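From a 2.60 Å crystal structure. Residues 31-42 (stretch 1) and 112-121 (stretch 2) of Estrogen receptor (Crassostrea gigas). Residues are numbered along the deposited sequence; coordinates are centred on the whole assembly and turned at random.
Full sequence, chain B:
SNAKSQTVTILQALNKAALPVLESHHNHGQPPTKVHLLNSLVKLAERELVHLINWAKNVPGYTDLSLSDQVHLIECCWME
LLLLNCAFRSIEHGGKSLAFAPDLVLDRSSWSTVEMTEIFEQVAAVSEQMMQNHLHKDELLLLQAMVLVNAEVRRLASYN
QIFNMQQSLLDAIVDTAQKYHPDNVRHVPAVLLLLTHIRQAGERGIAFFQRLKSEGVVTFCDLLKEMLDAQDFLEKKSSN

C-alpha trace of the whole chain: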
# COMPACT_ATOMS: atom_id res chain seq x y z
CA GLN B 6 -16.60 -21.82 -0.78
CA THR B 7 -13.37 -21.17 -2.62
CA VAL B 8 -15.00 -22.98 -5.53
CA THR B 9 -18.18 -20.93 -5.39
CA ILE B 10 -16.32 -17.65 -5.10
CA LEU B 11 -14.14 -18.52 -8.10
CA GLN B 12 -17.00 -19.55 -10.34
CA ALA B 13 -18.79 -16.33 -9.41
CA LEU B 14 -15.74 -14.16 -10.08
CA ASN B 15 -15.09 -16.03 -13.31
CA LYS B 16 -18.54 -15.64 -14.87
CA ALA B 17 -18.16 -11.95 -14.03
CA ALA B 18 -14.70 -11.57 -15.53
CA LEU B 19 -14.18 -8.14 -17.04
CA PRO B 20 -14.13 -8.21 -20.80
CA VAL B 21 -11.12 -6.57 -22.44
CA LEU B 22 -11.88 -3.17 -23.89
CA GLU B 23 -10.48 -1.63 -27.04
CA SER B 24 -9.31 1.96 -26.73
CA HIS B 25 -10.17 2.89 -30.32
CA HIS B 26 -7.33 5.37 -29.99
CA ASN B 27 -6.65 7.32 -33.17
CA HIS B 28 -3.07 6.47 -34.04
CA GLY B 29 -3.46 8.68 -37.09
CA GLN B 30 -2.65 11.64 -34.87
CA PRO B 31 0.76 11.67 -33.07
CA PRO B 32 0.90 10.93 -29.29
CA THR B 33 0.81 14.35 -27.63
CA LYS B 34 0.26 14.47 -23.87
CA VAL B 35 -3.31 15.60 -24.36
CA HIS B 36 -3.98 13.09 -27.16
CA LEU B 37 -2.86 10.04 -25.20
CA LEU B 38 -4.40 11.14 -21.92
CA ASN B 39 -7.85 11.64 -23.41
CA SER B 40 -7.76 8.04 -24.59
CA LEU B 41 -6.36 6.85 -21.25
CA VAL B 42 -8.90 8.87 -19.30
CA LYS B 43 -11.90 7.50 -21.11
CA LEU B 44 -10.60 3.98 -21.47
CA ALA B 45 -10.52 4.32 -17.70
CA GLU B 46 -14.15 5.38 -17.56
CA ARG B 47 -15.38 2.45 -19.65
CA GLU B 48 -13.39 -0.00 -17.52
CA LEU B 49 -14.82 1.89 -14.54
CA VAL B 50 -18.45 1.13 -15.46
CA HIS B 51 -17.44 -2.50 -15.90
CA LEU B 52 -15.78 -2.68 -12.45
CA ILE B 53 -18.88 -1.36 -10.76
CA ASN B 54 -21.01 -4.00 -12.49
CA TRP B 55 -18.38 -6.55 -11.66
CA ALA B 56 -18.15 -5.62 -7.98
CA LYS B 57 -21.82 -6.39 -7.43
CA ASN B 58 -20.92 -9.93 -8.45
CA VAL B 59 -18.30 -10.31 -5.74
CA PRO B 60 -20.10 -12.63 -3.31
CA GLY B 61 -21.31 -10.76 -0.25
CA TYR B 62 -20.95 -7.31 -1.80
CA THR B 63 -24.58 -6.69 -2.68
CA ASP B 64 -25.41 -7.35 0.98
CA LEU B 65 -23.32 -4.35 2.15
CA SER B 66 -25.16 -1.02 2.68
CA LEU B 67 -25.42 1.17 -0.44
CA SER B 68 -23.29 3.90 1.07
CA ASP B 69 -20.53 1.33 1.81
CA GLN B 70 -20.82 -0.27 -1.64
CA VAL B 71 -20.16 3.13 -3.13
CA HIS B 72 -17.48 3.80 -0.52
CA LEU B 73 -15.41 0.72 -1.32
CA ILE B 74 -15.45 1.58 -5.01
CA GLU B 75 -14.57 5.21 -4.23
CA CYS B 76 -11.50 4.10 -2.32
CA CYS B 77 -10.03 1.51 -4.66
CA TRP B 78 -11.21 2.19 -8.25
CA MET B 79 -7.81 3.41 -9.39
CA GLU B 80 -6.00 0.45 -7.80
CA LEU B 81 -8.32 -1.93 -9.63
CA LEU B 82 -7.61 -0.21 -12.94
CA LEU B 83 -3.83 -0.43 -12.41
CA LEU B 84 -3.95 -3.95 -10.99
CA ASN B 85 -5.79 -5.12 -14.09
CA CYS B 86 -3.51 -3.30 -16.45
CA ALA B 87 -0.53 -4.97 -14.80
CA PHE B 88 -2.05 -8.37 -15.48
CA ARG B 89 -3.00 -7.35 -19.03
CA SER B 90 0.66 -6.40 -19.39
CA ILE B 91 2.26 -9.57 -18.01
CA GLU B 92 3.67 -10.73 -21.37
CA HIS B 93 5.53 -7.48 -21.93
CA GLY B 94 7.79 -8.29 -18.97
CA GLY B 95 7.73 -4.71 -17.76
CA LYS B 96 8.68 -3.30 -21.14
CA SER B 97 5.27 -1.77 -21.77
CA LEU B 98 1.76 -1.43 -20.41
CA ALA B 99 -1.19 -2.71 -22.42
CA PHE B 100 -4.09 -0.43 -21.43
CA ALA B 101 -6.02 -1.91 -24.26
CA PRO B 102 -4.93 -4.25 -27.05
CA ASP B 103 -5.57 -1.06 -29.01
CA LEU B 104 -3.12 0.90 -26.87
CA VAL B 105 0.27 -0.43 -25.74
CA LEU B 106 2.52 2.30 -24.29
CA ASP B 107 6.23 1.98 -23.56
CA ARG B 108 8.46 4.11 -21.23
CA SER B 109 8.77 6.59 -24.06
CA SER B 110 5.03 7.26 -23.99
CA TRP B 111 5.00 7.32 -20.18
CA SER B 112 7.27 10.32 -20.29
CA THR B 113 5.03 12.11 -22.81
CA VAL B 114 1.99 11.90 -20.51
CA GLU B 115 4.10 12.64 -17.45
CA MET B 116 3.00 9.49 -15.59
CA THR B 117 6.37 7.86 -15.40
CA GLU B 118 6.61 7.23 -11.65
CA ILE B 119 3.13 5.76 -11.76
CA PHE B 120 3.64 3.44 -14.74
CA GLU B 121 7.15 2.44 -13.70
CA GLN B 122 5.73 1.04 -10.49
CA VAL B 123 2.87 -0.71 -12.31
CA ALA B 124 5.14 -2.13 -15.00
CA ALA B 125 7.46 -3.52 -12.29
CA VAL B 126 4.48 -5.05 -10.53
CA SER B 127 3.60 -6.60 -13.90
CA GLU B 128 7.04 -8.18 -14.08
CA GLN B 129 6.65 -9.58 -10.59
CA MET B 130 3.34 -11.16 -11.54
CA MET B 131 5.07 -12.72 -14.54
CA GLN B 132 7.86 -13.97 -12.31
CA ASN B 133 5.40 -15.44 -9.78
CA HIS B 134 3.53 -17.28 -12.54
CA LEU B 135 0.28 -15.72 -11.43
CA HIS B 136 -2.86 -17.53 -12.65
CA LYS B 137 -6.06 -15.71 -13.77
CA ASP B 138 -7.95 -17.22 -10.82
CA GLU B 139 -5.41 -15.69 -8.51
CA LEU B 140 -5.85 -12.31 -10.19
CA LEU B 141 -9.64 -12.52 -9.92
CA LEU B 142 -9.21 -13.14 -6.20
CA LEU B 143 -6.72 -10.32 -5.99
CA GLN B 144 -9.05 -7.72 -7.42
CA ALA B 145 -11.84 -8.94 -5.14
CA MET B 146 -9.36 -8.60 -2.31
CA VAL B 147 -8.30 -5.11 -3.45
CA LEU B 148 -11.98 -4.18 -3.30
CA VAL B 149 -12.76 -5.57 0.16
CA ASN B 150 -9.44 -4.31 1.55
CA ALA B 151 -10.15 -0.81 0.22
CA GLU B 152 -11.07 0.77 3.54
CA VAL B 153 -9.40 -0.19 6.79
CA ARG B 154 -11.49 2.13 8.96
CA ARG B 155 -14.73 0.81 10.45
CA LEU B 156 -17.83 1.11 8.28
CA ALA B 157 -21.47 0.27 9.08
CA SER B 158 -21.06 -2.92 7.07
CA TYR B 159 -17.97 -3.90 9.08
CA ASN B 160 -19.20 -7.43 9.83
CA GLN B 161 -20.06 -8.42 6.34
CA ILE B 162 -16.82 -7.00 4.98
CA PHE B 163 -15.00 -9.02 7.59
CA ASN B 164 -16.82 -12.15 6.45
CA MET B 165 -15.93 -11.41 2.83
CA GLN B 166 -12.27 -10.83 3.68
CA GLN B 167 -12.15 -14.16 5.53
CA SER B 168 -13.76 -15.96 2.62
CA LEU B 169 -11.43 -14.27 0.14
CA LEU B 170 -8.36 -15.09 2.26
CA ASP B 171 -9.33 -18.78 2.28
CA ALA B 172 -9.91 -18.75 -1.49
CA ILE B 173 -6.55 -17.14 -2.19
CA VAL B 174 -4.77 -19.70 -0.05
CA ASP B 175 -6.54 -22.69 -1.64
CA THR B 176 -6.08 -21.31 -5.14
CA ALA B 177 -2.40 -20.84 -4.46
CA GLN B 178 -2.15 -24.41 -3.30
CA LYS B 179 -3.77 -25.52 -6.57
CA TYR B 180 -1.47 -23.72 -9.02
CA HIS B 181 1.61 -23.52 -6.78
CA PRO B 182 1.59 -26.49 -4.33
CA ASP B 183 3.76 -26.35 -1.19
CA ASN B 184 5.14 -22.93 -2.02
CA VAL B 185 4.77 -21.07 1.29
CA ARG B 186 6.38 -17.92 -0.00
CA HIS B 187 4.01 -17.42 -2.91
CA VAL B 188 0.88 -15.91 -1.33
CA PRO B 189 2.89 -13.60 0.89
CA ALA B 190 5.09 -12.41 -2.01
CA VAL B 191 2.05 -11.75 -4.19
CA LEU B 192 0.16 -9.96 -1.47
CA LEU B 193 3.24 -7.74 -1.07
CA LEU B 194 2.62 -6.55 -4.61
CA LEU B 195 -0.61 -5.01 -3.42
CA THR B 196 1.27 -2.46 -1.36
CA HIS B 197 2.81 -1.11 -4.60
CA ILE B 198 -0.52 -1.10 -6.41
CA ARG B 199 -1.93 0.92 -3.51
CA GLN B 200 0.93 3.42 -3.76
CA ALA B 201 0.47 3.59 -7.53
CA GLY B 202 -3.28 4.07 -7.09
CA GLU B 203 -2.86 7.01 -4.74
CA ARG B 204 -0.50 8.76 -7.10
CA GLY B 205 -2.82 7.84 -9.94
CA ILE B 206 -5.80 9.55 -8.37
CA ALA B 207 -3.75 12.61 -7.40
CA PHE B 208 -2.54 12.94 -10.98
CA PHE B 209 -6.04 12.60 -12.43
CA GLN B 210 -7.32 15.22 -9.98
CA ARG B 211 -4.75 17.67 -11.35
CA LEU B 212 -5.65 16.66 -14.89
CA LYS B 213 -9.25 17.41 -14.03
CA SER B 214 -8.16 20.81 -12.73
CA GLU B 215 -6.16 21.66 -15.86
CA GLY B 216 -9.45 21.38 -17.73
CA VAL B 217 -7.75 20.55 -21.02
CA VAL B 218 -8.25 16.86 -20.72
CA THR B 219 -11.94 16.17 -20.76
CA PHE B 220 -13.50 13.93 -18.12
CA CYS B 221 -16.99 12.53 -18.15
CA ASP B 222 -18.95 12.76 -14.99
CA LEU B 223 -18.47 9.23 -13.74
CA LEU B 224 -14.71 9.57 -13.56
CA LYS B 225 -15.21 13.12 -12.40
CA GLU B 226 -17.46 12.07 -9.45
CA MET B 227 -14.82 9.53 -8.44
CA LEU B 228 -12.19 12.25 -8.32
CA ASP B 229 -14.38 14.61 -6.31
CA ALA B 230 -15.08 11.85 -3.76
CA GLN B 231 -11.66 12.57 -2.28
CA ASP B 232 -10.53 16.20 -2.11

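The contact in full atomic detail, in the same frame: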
# COMPACT_ATOMS: atom_id res chain seq x y z
N PRO B 31 -0.39 11.95 -33.94
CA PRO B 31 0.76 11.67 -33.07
C PRO B 31 0.48 11.85 -31.56
O PRO B 31 -0.35 12.67 -31.15
CB PRO B 31 1.84 12.62 -33.62
CG PRO B 31 1.11 13.60 -34.50
CD PRO B 31 -0.04 12.85 -35.05
N PRO B 32 1.14 11.03 -30.73
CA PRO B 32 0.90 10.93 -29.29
C PRO B 32 1.28 12.12 -28.41
O PRO B 32 2.18 11.98 -27.57
CB PRO B 32 1.76 9.72 -28.89
CG PRO B 32 2.85 9.71 -29.89
CD PRO B 32 2.21 10.12 -31.17
N THR B 33 0.60 13.26 -28.57
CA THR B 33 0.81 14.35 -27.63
C THR B 33 0.29 13.95 -26.24
O THR B 33 -0.41 12.94 -26.08
CB THR B 33 0.13 15.66 -28.07
OG1 THR B 33 -1.29 15.47 -28.14
CG2 THR B 33 0.63 16.11 -29.42
N LYS B 34 0.68 14.72 -25.23
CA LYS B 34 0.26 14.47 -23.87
C LYS B 34 -1.25 14.44 -23.80
O LYS B 34 -1.85 13.48 -23.30
CB LYS B 34 0.81 15.54 -22.92
CG LYS B 34 0.32 15.40 -21.50
CD LYS B 34 0.86 16.50 -20.60
CE LYS B 34 0.33 16.33 -19.18
NZ LYS B 34 0.62 17.52 -18.33
N VAL B 35 -1.87 15.49 -24.34
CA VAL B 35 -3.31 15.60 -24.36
C VAL B 35 -3.95 14.46 -25.16
O VAL B 35 -4.93 13.87 -24.70
CB VAL B 35 -3.76 16.95 -24.94
CG1 VAL B 35 -5.24 16.94 -25.25
CG2 VAL B 35 -3.44 18.05 -23.96
N HIS B 36 -3.38 14.11 -26.31
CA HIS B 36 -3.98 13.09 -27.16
C HIS B 36 -4.02 11.71 -26.51
O HIS B 36 -5.05 11.04 -26.55
CB HIS B 36 -3.24 12.96 -28.49
CG HIS B 36 -3.91 12.04 -29.46
ND1 HIS B 36 -5.26 12.12 -29.76
CD2 HIS B 36 -3.43 11.01 -30.19
CE1 HIS B 36 -5.57 11.18 -30.63
NE2 HIS B 36 -4.47 10.49 -30.91
N LEU B 37 -2.92 11.32 -25.88
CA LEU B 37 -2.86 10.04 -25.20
C LEU B 37 -3.75 10.02 -23.97
O LEU B 37 -4.51 9.08 -23.76
CB LEU B 37 -1.43 9.69 -24.79
CG LEU B 37 -0.41 9.34 -25.88
CD1 LEU B 37 0.95 9.09 -25.27
CD2 LEU B 37 -0.87 8.11 -26.64
N LEU B 38 -3.64 11.07 -23.16
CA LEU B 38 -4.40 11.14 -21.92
C LEU B 38 -5.91 11.11 -22.12
O LEU B 38 -6.63 10.55 -21.28
CB LEU B 38 -4.03 12.40 -21.14
CG LEU B 38 -2.70 12.34 -20.40
CD1 LEU B 38 -2.43 13.62 -19.61
CD2 LEU B 38 -2.71 11.13 -19.51
N ASN B 39 -6.40 11.66 -23.22
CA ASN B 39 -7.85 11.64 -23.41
C ASN B 39 -8.29 10.21 -23.71
O ASN B 39 -9.36 9.80 -23.27
CB ASN B 39 -8.32 12.62 -24.53
CG ASN B 39 -8.39 14.09 -24.07
OD1 ASN B 39 -8.53 14.38 -22.88
ND2 ASN B 39 -8.30 15.02 -25.02
N SER B 40 -7.43 9.44 -24.35
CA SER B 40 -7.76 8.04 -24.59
C SER B 40 -7.63 7.27 -23.28
O SER B 40 -8.53 6.51 -22.93
CB SER B 40 -6.86 7.43 -25.67
OG SER B 40 -7.10 8.02 -26.93
N LEU B 41 -6.55 7.50 -22.55
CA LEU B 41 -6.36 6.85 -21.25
C LEU B 41 -7.48 7.18 -20.27
O LEU B 41 -7.99 6.31 -19.59
CB LEU B 41 -5.02 7.22 -20.62
CG LEU B 41 -3.76 6.68 -21.31
CD1 LEU B 41 -2.51 7.21 -20.62
CD2 LEU B 41 -3.76 5.15 -21.34
N VAL B 42 -7.86 8.45 -20.23
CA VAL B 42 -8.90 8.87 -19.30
C VAL B 42 -10.23 8.19 -19.57
O VAL B 42 -10.91 7.78 -18.64
CB VAL B 42 -9.12 10.40 -19.36
CG1 VAL B 42 -10.51 10.79 -18.89
CG2 VAL B 42 -8.05 11.11 -18.57
N SER B 112 6.68 9.01 -20.46
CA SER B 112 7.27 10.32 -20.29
C SER B 112 6.41 11.41 -20.93
O SER B 112 6.25 12.49 -20.36
CB SER B 112 8.67 10.33 -20.88
OG SER B 112 8.79 9.33 -21.87
N THR B 113 5.85 11.12 -22.10
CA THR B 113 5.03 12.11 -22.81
C THR B 113 3.84 12.58 -21.97
O THR B 113 3.56 13.78 -21.92
CB THR B 113 4.48 11.57 -24.15
OG1 THR B 113 5.57 11.17 -24.99
CG2 THR B 113 3.67 12.66 -24.85
N VAL B 114 3.18 11.62 -21.32
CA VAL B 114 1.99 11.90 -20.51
C VAL B 114 2.34 12.17 -19.05
O VAL B 114 1.45 12.27 -18.21
CB VAL B 114 0.97 10.74 -20.54
CG1 VAL B 114 0.42 10.56 -21.94
CG2 VAL B 114 1.60 9.44 -20.05
N GLU B 115 3.63 12.22 -18.76
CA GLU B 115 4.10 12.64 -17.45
C GLU B 115 3.55 11.76 -16.32
O GLU B 115 3.23 12.26 -15.24
CB GLU B 115 3.73 14.10 -17.23
CG GLU B 115 4.23 14.98 -18.38
CD GLU B 115 3.76 16.42 -18.29
OE1 GLU B 115 3.00 16.74 -17.36
OE2 GLU B 115 4.13 17.21 -19.19
N MET B 116 3.45 10.46 -16.58
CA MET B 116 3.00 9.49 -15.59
C MET B 116 4.05 8.42 -15.39
O MET B 116 3.74 7.24 -15.21
CB MET B 116 1.70 8.85 -16.02
CG MET B 116 0.58 9.83 -16.22
SD MET B 116 -0.99 9.04 -16.52
CE MET B 116 -1.31 8.35 -14.91
N THR B 117 5.30 8.83 -15.46
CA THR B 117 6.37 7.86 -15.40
C THR B 117 6.45 7.11 -14.08
O THR B 117 6.47 5.89 -14.08
CB THR B 117 7.71 8.53 -15.69
OG1 THR B 117 7.74 8.96 -17.06
CG2 THR B 117 8.81 7.56 -15.49
N GLU B 118 6.44 7.84 -12.97
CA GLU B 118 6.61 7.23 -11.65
C GLU B 118 5.47 6.26 -11.43
O GLU B 118 5.67 5.17 -10.89
CB GLU B 118 6.71 8.29 -10.52
CG GLU B 118 5.51 8.54 -9.60
CD GLU B 118 5.80 9.64 -8.55
OE1 GLU B 118 6.97 10.08 -8.45
OE2 GLU B 118 4.87 10.08 -7.85
N ILE B 119 4.27 6.66 -11.85
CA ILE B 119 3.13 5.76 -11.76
C ILE B 119 3.33 4.49 -12.59
O ILE B 119 3.29 3.38 -12.06
CB ILE B 119 1.83 6.45 -12.20
CG1 ILE B 119 1.46 7.53 -11.18
CG2 ILE B 119 0.71 5.43 -12.35
CD1 ILE B 119 0.35 8.44 -11.64
N PHE B 120 3.58 4.63 -13.89
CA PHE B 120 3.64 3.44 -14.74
C PHE B 120 4.87 2.58 -14.49
O PHE B 120 4.83 1.36 -14.69
CB PHE B 120 3.56 3.83 -16.21
CG PHE B 120 2.23 4.36 -16.60
CD1 PHE B 120 1.11 4.05 -15.84
CD2 PHE B 120 2.08 5.17 -17.70
CE1 PHE B 120 -0.13 4.54 -16.18
CE2 PHE B 120 0.85 5.67 -18.06
CZ PHE B 120 -0.26 5.36 -17.30
N GLU B 121 5.95 3.20 -14.01
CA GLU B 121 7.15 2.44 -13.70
C GLU B 121 6.92 1.48 -12.54
O GLU B 121 7.45 0.38 -12.53
CB GLU B 121 8.30 3.37 -13.36
CG GLU B 121 9.22 3.66 -14.51
CD GLU B 121 10.39 4.52 -14.08
OE1 GLU B 121 10.88 4.33 -12.95
OE2 GLU B 121 10.85 5.34 -14.90

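One salt bridge and a strip of apolar packing join the first turns of a helix to the turn between two others, far away in sequence. The polar link runs from Lys-34 NZ to Glu-115 OE1, at 2.7 Å a charged hydrogen bond. Lys-34 reaches it with all four chi angles in the t well; this fully extended chain carries the amino group well beyond its own helix, while its CB lies 3.4 Å from Thr-113 O. Glu-115, with chi1 m and chi2 t, brings its carboxylate nearer to the partner than its sideways CA-to-CB bond alone would suggest. Its backbone has positive phi and closes the preceding helix in a Schellman motif. Both charges sit toward the solvent-accessible side of the contact, where long, flexible side chains can pair without being wholly desolvated.

The helix of Lys-34 is itself started by Thr-33, whose OG1 accepts from His-36 N at 3.1 Å, a capping bond that satisfies an amide left free in the first turn. Just before it, Pro-32 O approaches Thr-113 CG2 to 3.2 Å. Threonine suits this border: its methyl packs against the other stretch while its hydroxyl is hydrogen-bonded elsewhere in the structure.

Farther in, Val-114 is the centre of the packing and gives up the largest area, 80 Å² of a summed 400 Å². Its CG1 lies 3.5 Å from Leu-37 CB, and its CB 3.8 Å from Leu-38 CD2; a compact branched side chain fits where the backbones come close, the CA atoms of Lys-34 and Val-114 being 4.6 Å apart. Leu-38 CD2 also meets Met-116 SD at 4.0 Å. One turn beyond Leu-37, Leu-41 CD1 approaches the edge of the Phe-120 ring, 4.4 Å from CZ, extending the buried apolar surface along the helix.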